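Rubredoxin\:oxygen oxidoreductase (Desulfovibrio gigas, PDB 1E5D) catalyses the four-electron reduction of one oxygen molecule to two water molecules, using FMN and a diiron centre. Local coordinates at the interface of chains A and B. Residues are numbered along the deposited sequence; one frame, centred on the assembly and turned at random. Chains: chain A/B, Rubredoxin\:oxygen oxidoreductase.

Contact 1: the interface of chains A and B. Residues chain A 22, 24-26, 294; chain B 261-262, 290, 314, 320-321.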
# COMPACT_ATOMS: atom_id res chain seq x y z
N ASP A 22 10.00 1.73 -11.16
CA ASP A 22 10.20 1.28 -9.79
C ASP A 22 11.68 1.51 -9.47
O ASP A 22 12.54 0.74 -9.89
CB ASP A 22 9.82 -0.18 -9.59
CG ASP A 22 10.18 -0.78 -8.25
OD1 ASP A 22 10.80 -0.12 -7.38
OD2 ASP A 22 9.86 -1.97 -8.01
N HIS A 24 14.45 1.18 -7.11
CA HIS A 24 15.00 0.43 -5.99
C HIS A 24 13.98 -0.01 -4.95
O HIS A 24 14.34 -0.18 -3.79
CB HIS A 24 16.09 1.30 -5.31
CG HIS A 24 17.15 1.63 -6.32
ND1 HIS A 24 18.06 2.65 -6.16
CD2 HIS A 24 17.44 1.05 -7.50
CE1 HIS A 24 18.86 2.69 -7.21
NE2 HIS A 24 18.51 1.73 -8.04
N GLY A 25 12.74 -0.22 -5.35
CA GLY A 25 11.75 -0.78 -4.45
C GLY A 25 11.07 0.20 -3.55
O GLY A 25 10.04 -0.12 -2.94
N TYR A 26 11.58 1.43 -3.40
CA TYR A 26 10.92 2.29 -2.40
C TYR A 26 10.25 3.49 -3.05
O TYR A 26 9.23 3.96 -2.53
CB TYR A 26 11.91 2.71 -1.31
CG TYR A 26 12.97 3.72 -1.71
CD1 TYR A 26 14.17 3.31 -2.26
CD2 TYR A 26 12.78 5.09 -1.54
CE1 TYR A 26 15.14 4.23 -2.62
CE2 TYR A 26 13.73 6.02 -1.90
CZ TYR A 26 14.92 5.57 -2.45
OH TYR A 26 15.90 6.47 -2.82
N HIS A 294 2.95 6.59 -2.97
CA HIS A 294 3.38 7.21 -1.71
C HIS A 294 4.55 8.16 -1.95
O HIS A 294 4.69 9.20 -1.30
CB HIS A 294 3.75 6.18 -0.66
CG HIS A 294 4.67 5.06 -1.04
ND1 HIS A 294 4.19 3.80 -1.35
CD2 HIS A 294 6.01 4.99 -1.15
CE1 HIS A 294 5.21 3.01 -1.64
NE2 HIS A 294 6.33 3.70 -1.53
N SER B 261 10.86 -5.98 -0.86
CA SER B 261 12.32 -5.88 -0.85
C SER B 261 12.77 -4.81 -1.82
O SER B 261 12.13 -4.56 -2.84
CB SER B 261 12.92 -7.24 -1.22
OG SER B 261 14.33 -7.23 -1.27
N MET B 262 13.89 -4.17 -1.51
CA MET B 262 14.45 -3.18 -2.42
C MET B 262 15.60 -3.77 -3.23
O MET B 262 15.64 -3.59 -4.44
CB MET B 262 14.91 -1.96 -1.62
CG MET B 262 13.85 -1.47 -0.64
SD MET B 262 14.44 -0.21 0.49
CE MET B 262 15.03 -1.19 1.86
N LYS B 290 4.55 -6.48 -4.22
CA LYS B 290 4.37 -5.60 -5.39
C LYS B 290 3.63 -6.31 -6.52
O LYS B 290 3.17 -5.66 -7.46
CB LYS B 290 5.74 -5.07 -5.84
CG LYS B 290 6.01 -3.68 -5.28
CD LYS B 290 7.43 -3.24 -5.57
CE LYS B 290 7.89 -2.12 -4.63
NZ LYS B 290 9.04 -2.59 -3.81
N HIS B 314 13.47 -0.29 6.40
CA HIS B 314 13.44 0.91 5.57
C HIS B 314 13.11 2.12 6.44
O HIS B 314 11.98 2.15 6.94
CB HIS B 314 12.41 0.76 4.46
CG HIS B 314 12.30 1.94 3.54
ND1 HIS B 314 11.15 2.70 3.44
CD2 HIS B 314 13.19 2.49 2.68
CE1 HIS B 314 11.34 3.66 2.56
NE2 HIS B 314 12.57 3.56 2.08
N PRO B 320 6.40 0.20 2.96
CA PRO B 320 5.02 0.68 2.95
C PRO B 320 4.01 -0.40 2.59
O PRO B 320 2.93 -0.47 3.19
CB PRO B 320 5.03 1.71 1.81
CG PRO B 320 6.44 2.20 1.76
CD PRO B 320 7.30 1.02 2.12
N TYR B 321 4.37 -1.21 1.59
CA TYR B 321 3.42 -2.19 1.05
C TYR B 321 3.24 -3.35 2.02
O TYR B 321 2.17 -3.95 2.06
CB TYR B 321 3.86 -2.70 -0.32
CG TYR B 321 3.64 -1.70 -1.43
CD1 TYR B 321 2.61 -0.76 -1.32
CD2 TYR B 321 4.44 -1.68 -2.56
CE1 TYR B 321 2.39 0.16 -2.33
CE2 TYR B 321 4.23 -0.76 -3.56
CZ TYR B 321 3.20 0.16 -3.44
OH TYR B 321 2.98 1.07 -4.43
O HOH W 1 10.62 -3.50 -5.75
O HOH W 2 1.51 3.45 -3.07
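B:Lys290, A:His294 and B:Met262 bury the most surface in this patch, 46, 45 and 41 Å². B:Lys290 and B:Met262 receive the loop A:His24 to A:Tyr26, and A:His294, from the loop's own chain, packs on B:Pro320 and B:Tyr321. The lysine arrives tip first. Its chain is extended until a bend at chi4 (117°) turns the amine NZ onto the backbone carbonyl A:Gly25 O, 2.8 Å away. The approach lies in the carbonyl plane on a lone pair. Water 1 is 2.7 Å from B:Lys290 NZ and 2.8 Å from carboxylate A:Asp22 OD2, so it links two groups, presumably oppositely charged, that stand 4.3 Å apart from NZ to OD2 without direct contact. The other carboxylate oxygen, A:Asp22 OD1, spends its syn lone pair on A:Gly25 N at 2.8 Å, bracing the turn that presents the carbonyl.

A:His294 reaches its place through a crowded first torsion (chi1 49°), with CG between the backbone N and the carbonyl carbon. Its NE2 donates to A:Tyr26 O at 3.1 Å, nearly in the ring plane. B:Pro320 CG lies over one imidazole face, while A:His294 CE1 points toward the rim of the B:Tyr321 face, planes 72° apart. Water 2 lies 3.1 Å from the phenol B:Tyr321 OH and also reaches A:His294 ND1; with the NE2 bond it should help fix the ring's rotation.

B:Met262, bent at chi3, brings CG to 3.4 Å from A:His24 O. B:His314 meets A:Tyr26 crosswise, NE2 facing CB. The loop beside the oxygen site thus meets flavodoxin residues of chain B, A:His294 joins the two flavodoxin parts, and the patch probably helps place FMN of one subunit near its partner's diiron centre.

Contact 2: the interface of chains A and B. Residues chain A 374-378; chain B 112-113, 115.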
# COMPACT_ATOMS: atom_id res chain seq x y z
N LYS A 374 -20.71 10.25 10.61
CA LYS A 374 -21.34 8.94 10.44
C LYS A 374 -21.84 8.83 9.01
O LYS A 374 -22.73 9.56 8.58
CB LYS A 374 -22.47 8.72 11.42
CG LYS A 374 -23.05 7.31 11.41
CD LYS A 374 -23.29 6.78 12.81
CE LYS A 374 -24.77 6.71 13.14
NZ LYS A 374 -25.45 5.51 12.56
N ASN A 375 -21.25 7.91 8.25
CA ASN A 375 -21.68 7.72 6.87
C ASN A 375 -21.67 9.00 6.05
O ASN A 375 -20.64 9.68 5.98
CB ASN A 375 -23.09 7.10 6.88
CG ASN A 375 -23.03 5.77 7.61
OD1 ASN A 375 -23.83 5.48 8.49
ND2 ASN A 375 -22.05 4.97 7.21
N VAL A 376 -22.80 9.31 5.43
CA VAL A 376 -22.86 10.35 4.41
C VAL A 376 -23.07 11.73 5.02
O VAL A 376 -24.06 12.01 5.69
CB VAL A 376 -23.96 10.07 3.37
CG1 VAL A 376 -24.02 11.20 2.35
CG2 VAL A 376 -23.67 8.74 2.69
N PRO A 377 -22.09 12.58 4.75
CA PRO A 377 -22.04 13.90 5.37
C PRO A 377 -23.19 14.79 4.92
O PRO A 377 -23.77 14.57 3.86
CB PRO A 377 -20.70 14.48 4.90
CG PRO A 377 -20.29 13.66 3.72
CD PRO A 377 -20.99 12.33 3.81
N THR A 378 -23.50 15.79 5.73
CA THR A 378 -24.50 16.80 5.53
C THR A 378 -23.88 18.20 5.46
O THR A 378 -22.68 18.35 5.71
CB THR A 378 -25.53 16.80 6.68
OG1 THR A 378 -24.88 17.28 7.87
CG2 THR A 378 -26.00 15.39 6.97
N SER B 112 -28.60 7.91 8.24
CA SER B 112 -27.27 8.52 8.15
C SER B 112 -26.72 8.46 6.73
O SER B 112 -25.80 9.20 6.38
CB SER B 112 -26.28 7.87 9.12
OG SER B 112 -26.30 6.46 8.99
N HIS B 113 -27.30 7.60 5.90
CA HIS B 113 -26.90 7.56 4.50
C HIS B 113 -27.77 8.47 3.64
O HIS B 113 -27.29 9.12 2.72
CB HIS B 113 -27.00 6.13 3.95
CG HIS B 113 -25.82 5.27 4.25
ND1 HIS B 113 -25.69 4.55 5.41
CD2 HIS B 113 -24.70 5.01 3.52
CE1 HIS B 113 -24.56 3.88 5.39
NE2 HIS B 113 -23.93 4.14 4.26
N HIS B 115 -30.54 10.50 5.03
CA HIS B 115 -31.08 11.64 5.76
C HIS B 115 -32.47 12.03 5.27
O HIS B 115 -32.78 13.20 5.09
CB HIS B 115 -30.11 12.82 5.63
CG HIS B 115 -28.69 12.46 5.96
ND1 HIS B 115 -28.28 12.23 7.26
CD2 HIS B 115 -27.59 12.30 5.19
CE1 HIS B 115 -26.99 11.94 7.27
NE2 HIS B 115 -26.55 11.97 6.02
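The backbone carbonyl A:Val376 O is the best-held polar atom here: one hydrogen bond from across the interface grips it, short and fairly straight. The imidazole B:His115 NE2 donates from 2.5 Å, with 156° at the hydrogen. The acceptor lies close to the imidazole plane and the donor lies in the carbonyl plane, so the ring meets the carbonyl edge-on. That donation implies a hydrogen on NE2, although the proton itself is not seen.

The same residue also offers its amide. A:Val376 N donates to B:Ser112 O at 3.1 Å, but from above the carbonyl plane, which makes this the less well aimed of the two bonds. Both backbone polar groups of A:Val376 are thus taken up by chain B, while its CG2 branch, anti to the carbonyl carbon, packs 3.9 Å from B:His113 CA.

B:Ser112, with 60 Å² buried, is the most covered residue of the patch and lies near the end of helix 104-114. Its OG stands in the crowded position between the backbone N and carbonyl carbon (chi1 50°), and from there the hydroxyl donates to the side-chain amide oxygen A:Asn375 OD1 at 2.7 Å. The bond falls on a lone pair in the amide plane. This leaves the amide turned over B:His113: amide and imidazole planes are 27° apart and stacked, with A:Asn375 CB above the centre of the ring and A:Asn375 ND2 3.3 Å from B:His113 CE1. The bond at OD1 and the stacking beneath together should fix the amide's rotation.

B:His115 carries a second contact on its face, at about a right angle to the first: the methyl A:Thr378 CG2 sits 3.6 Å from the ring centroid, displaced toward the rim and 3.6 Å from B:His115 NE2.

The centres of the C-alpha atoms of contact 1 and contact 2 are about 37 Å apart, and the contacts share no residue. They cross the dimer in opposite senses. In contact 1 the loop of A:Asp22 to A:Tyr26, with A:His294 of helix 294-302 beside it, meets flavodoxin-like residues of chain B; in contact 2 the segment between strand 371-374 and helix 379-400 of chain A meets the end of helix 104-114 of chain B. Two-fold symmetry repeats each with the chains exchanged. Such spacing fits the head-to-tail dimer of flavodiiron proteins, in which FMN of one subunit faces the diiron centre of the other, and should restrict relative rotation.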